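Local coordinates for protein Nab2p (Saccharomyces cerevisiae YJM1574, PDB 5L2L) that binds the poly(A) tails of mRNAs through CCCH zinc fingers, shielding them from exosome degradation and helping control tail length and nuclear export, at residues R23-G34 against C37-P47. Residues are numbered along the deposited sequence; the frame is centred on the assembly and turned at random.
Sequences RHARSHIMCREG and CTRIDCLFGHP. With ZN (zinc ion), chain T; ZN (zinc ion), chain S; nucleotides of chain H.
Cys31 joins Cys37, Cys42 and His46 around a zinc ion, the CCCH site of the sixth zinc finger, with His46 NE2 2.1 Å from the metal. The other ring nitrogen, ND1, is hydrogen-bonded to Gln8 OE1, so metal and amide together fix the ring's rotation. Arg23, arriving from the fifth finger, lays its guanidinium flat on one face of that ring, centres 3.7 Å apart and planes 9° from parallel. A bend at chi3 (-76°) turns the group over the imidazole. From there Arg23 NH1 donates to Arg39 O at 2.8 Å and more weakly to Cys37 SG. Cys37 O receives a weak bond from Arg23 NH2, while Arg23 NE is hydrogen-bonded to Leu6 O. Arg39 O is gripped twice, since Cys42 N closes the turn 39-42 by reaching it from the opposite side of the carbonyl plane.

Backbone bonds tie the linker to the finger. Leu43 O takes both Arg26 N, in the carbonyl plane at 2.8 Å, and Ser27 N. At the single bridge between Met30 and Gly45, the N-H of Gly45 points almost straight at Ile29 O (N-H...O 177°) and Cys31 N returns to Gly45 O at 2.7 Å; a water links that oxygen to Cys31 O.

Ser27 OG accepts from Ile29 N in an ST turn. Phe44 presents one face to the base of A11 of chain H, and Leu43 CD1 sits over the opposite face. The adenine is read by its edge: Arg32 N donates to A11 N1 at 3.0 Å, and A11 N6 donates to the zinc-bound Cys31 SG at 3.4 Å.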
loop_
_atom_site.group_PDB
_atom_site.type_symbol
_atom_site.label_atom_id
_atom_site.label_comp_id
_atom_site.label_asym_id
_atom_site.label_seq_id
_atom_site.Cartn_x
_atom_site.Cartn_y
_atom_site.Cartn_z
ATOM N N ARG F 23 3.520 17.660 2.821
ATOM C CA ARG F 23 2.726 17.663 4.059
ATOM C C ARG F 23 1.589 16.649 3.966
ATOM O O ARG F 23 0.937 16.529 2.924
ATOM C CB ARG F 23 2.128 19.047 4.352
ATOM C CG ARG F 23 3.109 20.098 4.863
ATOM C CD ARG F 23 2.404 21.233 5.692
ATOM N NE ARG F 23 1.695 22.184 4.843
ATOM C CZ ARG F 23 1.142 23.323 5.257
ATOM N NH1 ARG F 23 1.203 23.700 6.539
ATOM N NH2 ARG F 23 0.526 24.100 4.377
ATOM N N HIS F 24 1.332 15.950 5.075
ATOM C CA HIS F 24 0.343 14.873 5.140
ATOM C C HIS F 24 -0.749 15.192 6.161
ATOM O O HIS F 24 -0.472 15.373 7.358
ATOM C CB HIS F 24 1.017 13.536 5.481
ATOM C CG HIS F 24 2.008 13.085 4.448
ATOM N ND1 HIS F 24 3.323 13.491 4.455
ATOM C CD2 HIS F 24 1.860 12.308 3.344
ATOM C CE1 HIS F 24 3.950 12.965 3.412
ATOM N NE2 HIS F 24 3.077 12.257 2.711
ATOM N N ALA F 25 -1.995 15.215 5.697
ATOM C CA ALA F 25 -3.134 15.441 6.582
ATOM C C ALA F 25 -3.531 14.147 7.299
ATOM O O ALA F 25 -3.621 13.080 6.675
ATOM C CB ALA F 25 -4.322 15.998 5.781
ATOM N N ARG F 26 -3.777 14.248 8.611
ATOM C CA ARG F 26 -4.319 13.156 9.418
ATOM C C ARG F 26 -5.696 13.487 9.980
ATOM O O ARG F 26 -6.241 12.694 10.765
ATOM C CB ARG F 26 -3.372 12.798 10.574
ATOM C CG ARG F 26 -1.999 12.439 10.116
ATOM C CD ARG F 26 -1.250 11.591 11.133
ATOM N NE ARG F 26 -1.197 12.165 12.474
ATOM C CZ ARG F 26 -0.394 13.161 12.833
ATOM N NH1 ARG F 26 0.401 13.725 11.942
ATOM N NH2 ARG F 26 -0.397 13.604 14.077
ATOM N N SER F 27 -6.267 14.628 9.604
ATOM C CA SER F 27 -7.620 15.016 9.982
ATOM C C SER F 27 -8.427 15.371 8.737
ATOM O O SER F 27 -7.898 15.943 7.780
ATOM C CB SER F 27 -7.597 16.226 10.924
ATOM O OG SER F 27 -8.908 16.615 11.286
ATOM N N HIS F 28 -9.726 15.047 8.765
ATOM C CA HIS F 28 -10.634 15.501 7.717
ATOM C C HIS F 28 -10.985 16.977 7.854
ATOM O O HIS F 28 -11.572 17.544 6.923
ATOM C CB HIS F 28 -11.937 14.678 7.725
ATOM C CG HIS F 28 -11.737 13.202 7.529
ATOM N ND1 HIS F 28 -11.618 12.627 6.282
ATOM C CD2 HIS F 28 -11.637 12.185 8.422
ATOM C CE1 HIS F 28 -11.461 11.321 6.411
ATOM N NE2 HIS F 28 -11.466 11.028 7.700
ATOM N N ILE F 29 -10.644 17.599 8.990
ATOM C CA ILE F 29 -10.912 19.016 9.222
ATOM C C ILE F 29 -9.955 19.858 8.386
ATOM O O ILE F 29 -8.740 19.620 8.372
ATOM C CB ILE F 29 -10.785 19.336 10.722
ATOM C CG1 ILE F 29 -11.860 18.594 11.519
ATOM C CG2 ILE F 29 -10.889 20.851 10.986
ATOM C CD1 ILE F 29 -11.681 18.660 13.043
ATOM N N MET F 30 -10.494 20.860 7.687
ATOM C CA MET F 30 -9.648 21.730 6.880
ATOM C C MET F 30 -8.994 22.808 7.760
ATOM O O MET F 30 -9.639 23.418 8.627
ATOM C CB MET F 30 -10.459 22.343 5.733
ATOM C CG MET F 30 -10.880 21.300 4.627
ATOM S SD MET F 30 -11.821 22.026 3.257
ATOM C CE MET F 30 -12.317 20.553 2.345
ATOM N N CYS F 31 -7.692 23.019 7.545
ATOM C CA CYS F 31 -6.932 23.958 8.369
ATOM C C CYS F 31 -7.546 25.355 8.309
ATOM O O CYS F 31 -7.868 25.862 7.229
ATOM C CB CYS F 31 -5.470 24.011 7.914
ATOM S SG CYS F 31 -4.433 25.112 8.945
ATOM N N ARG F 32 -7.686 25.991 9.479
ATOM C CA ARG F 32 -8.316 27.306 9.550
ATOM C C ARG F 32 -7.514 28.379 8.824
ATOM O O ARG F 32 -8.074 29.432 8.495
ATOM C CB ARG F 32 -8.525 27.712 11.016
ATOM C CG ARG F 32 -7.251 27.728 11.851
ATOM C CD ARG F 32 -7.474 28.349 13.232
ATOM N NE ARG F 32 -8.130 27.438 14.176
ATOM C CZ ARG F 32 -7.521 26.797 15.171
ATOM N NH1 ARG F 32 -6.218 26.944 15.383
ATOM N NH2 ARG F 32 -8.220 25.999 15.967
ATOM N N GLU F 33 -6.218 28.151 8.591
ATOM C CA GLU F 33 -5.366 29.079 7.851
ATOM C C GLU F 33 -5.308 28.779 6.357
ATOM O O GLU F 33 -4.684 29.545 5.609
ATOM C CB GLU F 33 -3.933 29.050 8.403
ATOM C CG GLU F 33 -3.820 29.307 9.896
ATOM C CD GLU F 33 -4.315 30.678 10.285
ATOM O OE1 GLU F 33 -5.084 30.771 11.270
ATOM O OE2 GLU F 33 -3.943 31.658 9.600
ATOM N N GLY F 34 -5.917 27.682 5.913
ATOM C CA GLY F 34 -5.996 27.386 4.488
ATOM C C GLY F 34 -4.629 27.297 3.833
ATOM O O GLY F 34 -3.663 26.772 4.406
ATOM N N CYS F 37 -1.219 28.549 5.584
ATOM C CA CYS F 37 -0.590 27.888 6.729
ATOM C C CYS F 37 0.881 27.594 6.446
ATOM O O CYS F 37 1.207 26.973 5.427
ATOM C CB CYS F 37 -1.319 26.584 7.059
ATOM S SG CYS F 37 -0.644 25.725 8.514
ATOM N N THR F 38 1.772 28.017 7.357
ATOM C CA THR F 38 3.205 27.777 7.198
ATOM C C THR F 38 3.800 26.817 8.234
ATOM O O THR F 38 5.031 26.735 8.345
ATOM C CB THR F 38 3.979 29.096 7.249
ATOM O OG1 THR F 38 3.672 29.782 8.463
ATOM C CG2 THR F 38 3.632 29.977 6.080
ATOM N N ARG F 39 2.976 26.091 8.989
ATOM C CA ARG F 39 3.479 25.118 9.960
ATOM C C ARG F 39 3.821 23.809 9.253
ATOM O O ARG F 39 2.937 23.136 8.714
ATOM C CB ARG F 39 2.453 24.879 11.071
ATOM C CG ARG F 39 2.882 23.781 12.044
ATOM C CD ARG F 39 1.956 23.595 13.248
ATOM N NE ARG F 39 2.422 22.455 14.029
ATOM C CZ ARG F 39 2.041 22.137 15.265
ATOM N NH1 ARG F 39 1.153 22.873 15.934
ATOM N NH2 ARG F 39 2.580 21.065 15.835
ATOM N N ILE F 40 5.097 23.412 9.285
ATOM C CA ILE F 40 5.532 22.363 8.353
ATOM C C ILE F 40 4.961 20.982 8.725
ATOM O O ILE F 40 4.740 20.135 7.839
ATOM C CB ILE F 40 7.076 22.365 8.252
ATOM C CG1 ILE F 40 7.564 21.486 7.087
ATOM C CG2 ILE F 40 7.702 21.914 9.556
ATOM C CD1 ILE F 40 7.104 21.971 5.680
ATOM N N ASP F 41 4.676 20.731 10.004
ATOM C CA ASP F 41 4.103 19.457 10.436
ATOM C C ASP F 41 2.591 19.534 10.710
ATOM O O ASP F 41 2.042 18.642 11.373
ATOM C CB ASP F 41 4.829 18.955 11.687
ATOM C CG ASP F 41 4.575 19.838 12.897
ATOM O OD1 ASP F 41 4.447 21.067 12.721
ATOM O OD2 ASP F 41 4.505 19.303 14.024
ATOM N N CYS F 42 1.904 20.562 10.205
ATOM C CA CYS F 42 0.459 20.686 10.430
ATOM C C CYS F 42 -0.286 19.451 9.917
ATOM O O CYS F 42 -0.049 18.991 8.794
ATOM C CB CYS F 42 -0.076 21.948 9.745
ATOM S SG CYS F 42 -1.830 22.322 10.090
ATOM N N LEU F 43 -1.197 18.915 10.736
ATOM C CA LEU F 43 -1.912 17.687 10.392
ATOM C C LEU F 43 -3.286 17.922 9.769
ATOM O O LEU F 43 -3.957 16.948 9.405
ATOM C CB LEU F 43 -2.054 16.788 11.635
ATOM C CG LEU F 43 -2.826 17.245 12.873
ATOM C CD1 LEU F 43 -4.361 17.183 12.672
ATOM C CD2 LEU F 43 -2.403 16.364 14.052
ATOM N N PHE F 44 -3.724 19.170 9.649
ATOM C CA PHE F 44 -5.034 19.490 9.091
ATOM C C PHE F 44 -4.945 19.641 7.567
ATOM O O PHE F 44 -3.867 19.748 6.992
ATOM C CB PHE F 44 -5.581 20.757 9.767
ATOM C CG PHE F 44 -5.860 20.558 11.243
ATOM C CD1 PHE F 44 -7.070 20.029 11.672
ATOM C CD2 PHE F 44 -4.890 20.851 12.200
ATOM C CE1 PHE F 44 -7.314 19.809 13.030
ATOM C CE2 PHE F 44 -5.135 20.633 13.541
ATOM C CZ PHE F 44 -6.349 20.119 13.956
ATOM N N GLY F 45 -6.105 19.621 6.911
ATOM C CA GLY F 45 -6.138 19.633 5.441
ATOM C C GLY F 45 -5.899 21.020 4.845
ATOM O O GLY F 45 -6.417 22.026 5.330
ATOM N N HIS F 46 -5.104 21.057 3.776
ATOM C CA HIS F 46 -4.836 22.257 2.995
ATOM C C HIS F 46 -5.080 21.969 1.517
ATOM O O HIS F 46 -4.978 20.817 1.077
ATOM C CB HIS F 46 -3.389 22.767 3.175
ATOM C CG HIS F 46 -2.904 22.783 4.599
ATOM N ND1 HIS F 46 -2.228 21.725 5.169
ATOM C CD2 HIS F 46 -2.995 23.731 5.562
ATOM C CE1 HIS F 46 -1.932 22.015 6.425
ATOM N NE2 HIS F 46 -2.385 23.229 6.689
ATOM N N PRO F 47 -5.358 23.005 0.715
ATOM C CA PRO F 47 -5.620 22.787 -0.715
ATOM C C PRO F 47 -4.454 22.129 -1.448
ATOM O O PRO F 47 -3.287 22.507 -1.275
ATOM C CB PRO F 47 -5.879 24.201 -1.249
ATOM C CG PRO F 47 -6.325 24.994 -0.072
ATOM C CD PRO F 47 -5.550 24.420 1.092
HETATM ZN ZN ZN T . -2.313 24.076 8.612
HETATM ZN ZN ZN S . 3.367 11.765 0.693
ATOM P P A H 11 -6.302 23.659 19.872
ATOM O OP1 A H 11 -6.447 25.002 19.247
ATOM O OP2 A H 11 -6.153 23.506 21.337
ATOM O "O5'" A H 11 -7.567 22.803 19.435
ATOM C "C5'" A H 11 -8.888 23.294 19.620
ATOM C "C4'" A H 11 -9.819 22.768 18.560
ATOM O "O4'" A H 11 -9.439 23.337 17.275
ATOM C "C3'" A H 11 -9.780 21.257 18.375
ATOM O "O3'" A H 11 -11.058 20.803 17.926
ATOM C "C2'" A H 11 -8.740 21.090 17.269
ATOM O "O2'" A H 11 -8.826 19.874 16.559
ATOM C "C1'" A H 11 -9.043 22.300 16.386
ATOM N N9 A H 11 -7.909 22.805 15.603
ATOM C C8 A H 11 -6.620 23.033 16.021
ATOM N N7 A H 11 -5.833 23.540 15.099
ATOM C C5 A H 11 -6.668 23.666 13.995
ATOM C C6 A H 11 -6.448 24.149 12.694
ATOM N N6 A H 11 -5.268 24.584 12.243
ATOM N N1 A H 11 -7.491 24.146 11.840
ATOM C C2 A H 11 -8.676 23.700 12.274
ATOM N N3 A H 11 -9.010 23.219 13.468
ATOM C C4 A H 11 -7.949 23.239 14.298
ATOM P P A H 10 -2.673 18.603 21.964
ATOM O OP1 A H 10 -1.465 17.992 22.569
ATOM O OP2 A H 10 -3.868 18.835 22.815
ATOM O "O5'" A H 10 -2.235 19.968 21.278
ATOM C "C5'" A H 10 -2.844 21.210 21.618
ATOM C "C4'" A H 10 -3.161 22.028 20.391
ATOM O "O4'" A H 10 -2.147 21.782 19.370
ATOM C "C3'" A H 10 -4.506 21.719 19.734
ATOM O "O3'" A H 10 -5.057 22.915 19.174
ATOM C "C2'" A H 10 -4.111 20.764 18.607
ATOM O "O2'" A H 10 -5.041 20.696 17.547
ATOM C "C1'" A H 10 -2.784 21.370 18.168
ATOM N N9 A H 10 -1.892 20.463 17.432
ATOM C C8 A H 10 -1.218 19.369 17.909
ATOM N N7 A H 10 -0.488 18.753 17.014
ATOM C C5 A H 10 -0.693 19.474 15.844
ATOM C C6 A H 10 -0.182 19.335 14.536
ATOM N N6 A H 10 0.659 18.373 14.141
ATOM N N1 A H 10 -0.584 20.233 13.610
ATOM C C2 A H 10 -1.424 21.214 13.988
ATOM N N3 A H 10 -1.955 21.456 15.188
ATOM C C4 A H 10 -1.552 20.539 16.087
HETATM O O HOH W 1 2.346 17.758 7.681
HETATM O O HOH W 2 2.519 16.003 12.389
HETATM O O HOH W 3 -7.639 24.356 4.493
#